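Local coordinates for putative uncharacterized protein (Caulobacter crescentus, PDB 4KWY), which is a putative LptE-family lipoprotein that probably takes part in lipopolysaccharide assembly at the outer membrane, at residues Ile13-Ala18 and Leu25-Leu30; Val74-Leu79 and Gln127-Thr132. All blocks are in the same frame, centred on the assembly; numbering follows the deposited sequence.

Contact 1: residues Ile13-Ala18 and Leu25-Leu30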
loop_
_atom_site.group_PDB
_atom_site.type_symbol
_atom_site.label_atom_id
_atom_site.label_comp_id
_atom_site.label_asym_id
_atom_site.label_seq_id
_atom_site.Cartn_x
_atom_site.Cartn_y
_atom_site.Cartn_z
ATOM N N ILE A 13 6.550 -0.734 12.895
ATOM C CA ILE A 13 5.663 0.217 12.211
ATOM C C ILE A 13 4.223 -0.340 12.139
ATOM O O ILE A 13 3.959 -1.373 11.510
ATOM C CB ILE A 13 6.183 0.620 10.804
ATOM C CG1 ILE A 13 7.580 1.269 10.860
ATOM C CG2 ILE A 13 5.198 1.537 10.113
ATOM C CD1 ILE A 13 8.292 1.424 9.469
ATOM N N GLU A 14 3.295 0.391 12.749
ATOM C CA GLU A 14 1.884 0.048 12.715
ATOM C C GLU A 14 1.199 0.887 11.655
ATOM O O GLU A 14 1.212 2.119 11.718
ATOM C CB GLU A 14 1.259 0.277 14.075
ATOM C CG GLU A 14 -0.089 -0.379 14.244
ATOM C CD GLU A 14 -0.608 -0.158 15.645
ATOM O OE1 GLU A 14 -0.164 -0.877 16.571
ATOM O OE2 GLU A 14 -1.406 0.789 15.825
ATOM N N THR A 15 0.609 0.213 10.682
ATOM C CA THR A 15 -0.038 0.828 9.527
ATOM C C THR A 15 -1.490 1.118 9.857
ATOM O O THR A 15 -2.208 0.258 10.366
ATOM C CB THR A 15 0.171 -0.048 8.297
ATOM O OG1 THR A 15 1.546 -0.418 8.281
ATOM C CG2 THR A 15 -0.153 0.672 6.992
ATOM N N VAL A 16 -1.870 2.379 9.643
ATOM C CA VAL A 16 -3.188 2.974 9.903
ATOM C C VAL A 16 -3.790 3.429 8.561
ATOM O O VAL A 16 -3.161 4.151 7.781
ATOM C CB VAL A 16 -3.138 4.169 10.921
ATOM C CG1 VAL A 16 -4.532 4.575 11.380
ATOM C CG2 VAL A 16 -2.259 3.865 12.127
ATOM N N ALA A 17 -5.018 3.030 8.326
ATOM C CA ALA A 17 -5.742 3.442 7.146
ATOM C C ALA A 17 -7.185 3.735 7.507
ATOM O O ALA A 17 -7.778 3.075 8.379
ATOM C CB ALA A 17 -5.666 2.367 6.068
ATOM N N ALA A 18 -7.745 4.738 6.838
ATOM C CA ALA A 18 -9.143 5.069 6.986
ATOM C C ALA A 18 -9.980 4.075 6.161
ATOM O O ALA A 18 -9.435 3.385 5.289
ATOM C CB ALA A 18 -9.386 6.498 6.524
ATOM N N LEU A 25 -6.615 -3.034 1.553
ATOM C CA LEU A 25 -5.695 -3.878 0.786
ATOM C C LEU A 25 -4.236 -3.457 0.999
ATOM O O LEU A 25 -3.390 -4.319 1.229
ATOM C CB LEU A 25 -6.033 -3.875 -0.716
ATOM C CG LEU A 25 -7.325 -4.585 -1.181
ATOM C CD1 LEU A 25 -7.516 -4.420 -2.679
ATOM C CD2 LEU A 25 -7.320 -6.085 -0.849
ATOM N N LEU A 26 -3.944 -2.145 0.945
ATOM C CA LEU A 26 -2.583 -1.643 1.137
ATOM C C LEU A 26 -2.098 -1.934 2.542
ATOM O O LEU A 26 -0.972 -2.379 2.687
ATOM C CB LEU A 26 -2.453 -0.134 0.800
ATOM C CG LEU A 26 -1.038 0.484 0.903
ATOM C CD1 LEU A 26 -0.010 -0.320 0.153
ATOM C CD2 LEU A 26 -1.016 1.867 0.423
ATOM N N ARG A 27 -2.933 -1.708 3.566
ATOM C CA ARG A 27 -2.586 -1.962 4.977
ATOM C C ARG A 27 -2.247 -3.445 5.188
ATOM O O ARG A 27 -1.224 -3.756 5.803
ATOM C CB ARG A 27 -3.743 -1.536 5.898
ATOM C CG ARG A 27 -3.390 -1.474 7.391
ATOM C CD ARG A 27 -4.575 -1.708 8.334
ATOM N NE ARG A 27 -5.788 -0.952 7.986
ATOM C CZ ARG A 27 -6.938 -1.500 7.579
ATOM N NH1 ARG A 27 -7.054 -2.821 7.472
ATOM N NH2 ARG A 27 -7.973 -0.730 7.264
ATOM N N GLU A 28 -3.093 -4.344 4.639
ATOM C CA GLU A 28 -2.951 -5.799 4.678
ATOM C C GLU A 28 -1.622 -6.189 4.045
ATOM O O GLU A 28 -0.879 -6.960 4.647
ATOM C CB GLU A 28 -4.128 -6.457 3.929
ATOM C CG GLU A 28 -4.409 -7.902 4.307
ATOM C CD GLU A 28 -5.500 -8.596 3.506
ATOM O OE1 GLU A 28 -5.538 -8.432 2.263
ATOM O OE2 GLU A 28 -6.287 -9.351 4.123
ATOM N N GLN A 29 -1.289 -5.600 2.877
ATOM C CA GLN A 29 -0.044 -5.849 2.156
ATOM C C GLN A 29 1.162 -5.340 2.913
ATOM O O GLN A 29 2.194 -5.999 2.895
ATOM C CB GLN A 29 -0.085 -5.211 0.756
ATOM C CG GLN A 29 -0.806 -6.047 -0.310
ATOM C CD GLN A 29 -0.252 -7.442 -0.413
ATOM O OE1 GLN A 29 0.947 -7.647 -0.600
ATOM N NE2 GLN A 29 -1.092 -8.424 -0.166
ATOM N N LEU A 30 1.054 -4.159 3.537
ATOM C CA LEU A 30 2.135 -3.557 4.309
ATOM C C LEU A 30 2.353 -4.324 5.625
ATOM O O LEU A 30 3.498 -4.535 5.985
ATOM C CB LEU A 30 1.865 -2.067 4.582
ATOM C CG LEU A 30 2.262 -1.092 3.482
ATOM C CD1 LEU A 30 1.622 0.232 3.693
ATOM C CD2 LEU A 30 3.762 -0.884 3.436
#
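The backbone oxygen of Thr15 meets two carbons of the Arg27 side chain. Thr15 O lies 3.6 Å from Arg27 CG and 3.7 Å from Arg27 CD. It also sits at the edge of the guanidinium, near its plane, but no hydrogen bond joins the two segments. CG of Arg27 is anti to the backbone N (chi1 -168°), which sends the chain out to the strand. A bend at chi3 (-46°) then turns the guanidinium along it to Ala17. Ala17 CB comes obliquely to this group, 3.8 Å from Arg27 NE. The Thr15 methyl packs against both Arg27 and Leu30. Thr15 CG2 lies 3.9 Å from Arg27 CG, the two side chains running alongside in opposing senses. Thr15 CG2 is 3.8 Å from Leu30 CD1, and those side chains cross at about a right angle. With an alanine in place of Arg27, Thr15 would probably lose the methylenes against its carbonyl oxygen and methyl, and Ala17 CB the guanidinium end beside it. The strand and helix are almost antiparallel (174°). They are the first two elements of a beta-alpha-beta unit, in which strand 13-17 pairs in parallel with strand 44-50 and helix 21-34 makes the connection.

Contact 2: residues Val74-Leu79 and Gln127-Thr132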
loop_
_atom_site.group_PDB
_atom_site.type_symbol
_atom_site.label_atom_id
_atom_site.label_comp_id
_atom_site.label_asym_id
_atom_site.label_seq_id
_atom_site.Cartn_x
_atom_site.Cartn_y
_atom_site.Cartn_z
ATOM N N VAL A 74 -1.304 7.146 -3.395
ATOM C CA VAL A 74 -1.237 7.140 -1.931
ATOM C C VAL A 74 -0.314 8.218 -1.421
ATOM O O VAL A 74 0.868 8.236 -1.746
ATOM C CB VAL A 74 -0.753 5.766 -1.350
ATOM C CG1 VAL A 74 -1.167 5.607 0.114
ATOM C CG2 VAL A 74 -1.191 4.572 -2.201
ATOM N N ASP A 75 -0.832 9.045 -0.543
ATOM C CA ASP A 75 -0.043 9.998 0.230
ATOM C C ASP A 75 0.096 9.373 1.573
ATOM O O ASP A 75 -0.903 8.883 2.091
ATOM C CB ASP A 75 -0.705 11.386 0.312
ATOM C CG ASP A 75 -0.500 12.207 -0.938
ATOM O OD1 ASP A 75 0.651 12.617 -1.199
ATOM O OD2 ASP A 75 -1.486 12.450 -1.646
ATOM N N TRP A 76 1.311 9.309 2.123
ATOM C CA TRP A 76 1.482 8.689 3.428
ATOM C C TRP A 76 2.458 9.467 4.331
ATOM O O TRP A 76 3.398 10.095 3.846
ATOM C CB TRP A 76 1.900 7.218 3.272
ATOM C CG TRP A 76 3.063 6.991 2.367
ATOM C CD1 TRP A 76 3.032 6.736 1.024
ATOM C CD2 TRP A 76 4.440 6.967 2.750
ATOM N NE1 TRP A 76 4.309 6.551 0.545
ATOM C CE2 TRP A 76 5.196 6.687 1.583
ATOM C CE3 TRP A 76 5.113 7.165 3.973
ATOM C CZ2 TRP A 76 6.591 6.598 1.600
ATOM C CZ3 TRP A 76 6.493 7.030 4.001
ATOM C CH2 TRP A 76 7.221 6.766 2.821
ATOM N N ARG A 77 2.211 9.394 5.656
ATOM C CA ARG A 77 2.988 10.029 6.740
ATOM C C ARG A 77 3.442 9.001 7.753
ATOM O O ARG A 77 2.625 8.198 8.207
ATOM C CB ARG A 77 2.139 11.075 7.488
ATOM C CG ARG A 77 1.680 12.207 6.654
ATOM C CD ARG A 77 0.843 13.175 7.440
ATOM N NE ARG A 77 -0.162 13.749 6.539
ATOM C CZ ARG A 77 -0.019 14.893 5.876
ATOM N NH1 ARG A 77 1.051 15.655 6.072
ATOM N NH2 ARG A 77 -0.972 15.313 5.052
ATOM N N LEU A 78 4.706 9.077 8.181
ATOM C CA LEU A 78 5.239 8.194 9.217
ATOM C C LEU A 78 5.383 9.007 10.481
ATOM O O LEU A 78 6.060 10.039 10.473
ATOM C CB LEU A 78 6.572 7.541 8.795
ATOM C CG LEU A 78 7.110 6.443 9.743
ATOM C CD1 LEU A 78 6.302 5.134 9.603
ATOM C CD2 LEU A 78 8.555 6.169 9.480
ATOM N N LEU A 79 4.687 8.606 11.545
ATOM C CA LEU A 79 4.774 9.376 12.783
ATOM C C LEU A 79 5.483 8.626 13.884
ATOM O O LEU A 79 5.493 7.391 13.911
ATOM C CB LEU A 79 3.385 9.807 13.316
ATOM C CG LEU A 79 2.319 10.281 12.349
ATOM C CD1 LEU A 79 1.088 10.605 13.087
ATOM C CD2 LEU A 79 2.771 11.490 11.543
ATOM N N GLN A 127 7.713 0.030 1.502
ATOM C CA GLN A 127 8.546 -0.828 2.359
ATOM C C GLN A 127 9.993 -0.594 2.075
ATOM O O GLN A 127 10.770 -0.571 3.009
ATOM C CB GLN A 127 8.203 -2.317 2.162
ATOM C CG GLN A 127 8.876 -3.277 3.151
ATOM C CD GLN A 127 9.855 -4.204 2.473
ATOM O OE1 GLN A 127 9.477 -5.144 1.765
ATOM N NE2 GLN A 127 11.139 -3.965 2.679
ATOM N N LEU A 128 10.356 -0.432 0.798
ATOM C CA LEU A 128 11.708 -0.156 0.327
ATOM C C LEU A 128 12.113 1.251 0.759
ATOM O O LEU A 128 13.224 1.440 1.234
ATOM C CB LEU A 128 11.769 -0.328 -1.214
ATOM C CG LEU A 128 12.960 0.323 -1.953
ATOM C CD1 LEU A 128 14.234 -0.500 -1.797
ATOM C CD2 LEU A 128 12.651 0.584 -3.416
ATOM N N ASP A 129 11.200 2.220 0.634
ATOM C CA ASP A 129 11.403 3.617 1.036
ATOM C C ASP A 129 11.617 3.739 2.583
ATOM O O ASP A 129 12.530 4.443 3.026
ATOM C CB ASP A 129 10.206 4.442 0.574
ATOM C CG ASP A 129 10.348 5.930 0.715
ATOM O OD1 ASP A 129 10.381 6.412 1.867
ATOM O OD2 ASP A 129 10.331 6.623 -0.324
ATOM N N LEU A 130 10.821 3.008 3.370
ATOM C CA LEU A 130 10.918 2.974 4.831
ATOM C C LEU A 130 12.174 2.224 5.293
ATOM O O LEU A 130 12.783 2.628 6.293
ATOM C CB LEU A 130 9.694 2.312 5.453
ATOM C CG LEU A 130 8.353 3.004 5.336
ATOM C CD1 LEU A 130 7.276 2.071 5.780
ATOM C CD2 LEU A 130 8.270 4.249 6.182
ATOM N N ALA A 131 12.544 1.113 4.589
ATOM C CA ALA A 131 13.743 0.311 4.907
ATOM C C ALA A 131 15.003 1.123 4.672
ATOM O O ALA A 131 15.953 0.989 5.436
ATOM C CB ALA A 131 13.784 -0.960 4.082
ATOM N N THR A 132 14.977 2.001 3.652
ATOM C CA THR A 132 16.047 2.931 3.282
ATOM C C THR A 132 16.176 3.989 4.381
ATOM O O THR A 132 17.282 4.370 4.746
ATOM C CB THR A 132 15.741 3.545 1.889
ATOM O OG1 THR A 132 15.623 2.486 0.933
ATOM C CG2 THR A 132 16.813 4.535 1.411
#
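Asp129 is the first residue of the helical segment to touch the strand. Its carboxylate stands at the edge of the Trp76 indole, with CG in the plane of the ring. Asp129 OD1 is 3.3 Å from Trp76 CH2 and 3.8 Å from Trp76 CZ2. The carboxylate plane is nearly perpendicular to the ring, at 89°. The C-H edge of an indole carries a slight positive charge, so the approach is probably mildly favourable. It is not the main polar contact of either group. Asp129 OD1 is hydrogen-bonded to His88 NE2, and Trp76 NE1 to Thr92 OG1. These two bonds tie both groups to strand 86-99 and limit the turning of the indole. Trp76 CG lies between the backbone N and the carbonyl carbon (chi1 51°), and from there the ring reaches across to the helix.

Leu130 comes next and supplies the apolar half of the contact. Its CB is not aimed at the strand, but the end of the side chain comes nearer. CD2 does the touching. Leu130 CD2 meets Trp76 CZ3 at 4.0 Å, obliquely to the ring. Leu130 CD2 also meets Leu78 CD2 at 3.8 Å, where the two leucines cross at a slant.

Further on, Thr132 turns back to its own helix. Thr132 OG1 donates to Leu128 O over 2.6 Å. Thr132 N donates to the same oxygen from the other face of the carbonyl.

The axes of the segments run 31° apart, with 11.7 Å at closest approach. Strand 67-80 lies between strands 44-50 and 86-99, antiparallel to both. Helix 104-135 packs over this sheet beside helix 21-34, where Leu130 and Gln127 both touch Leu34.

Overall arrangement
Contacts 1 and 2 adjoin, with centres about 11 Å apart, and share apolar packing. Both place a helix against the same mixed sheet. In sequence, contact 1 is complete before the strand segment of contact 2 begins. The two meet directly through apolar side chains. Leu26 CD2 packs on Val74 CG1 at 3.8 Å, joining helix 21-34 to strand 67-80. Ile13 CG2 lies 3.8 Å from Leu78 CD1, and Ile13 CD1 lies 3.9 Å from Leu130 CD1. Ile13 therefore touches both the strand and the helix of contact 2. Both contacts are structural packing between helices and the sheet.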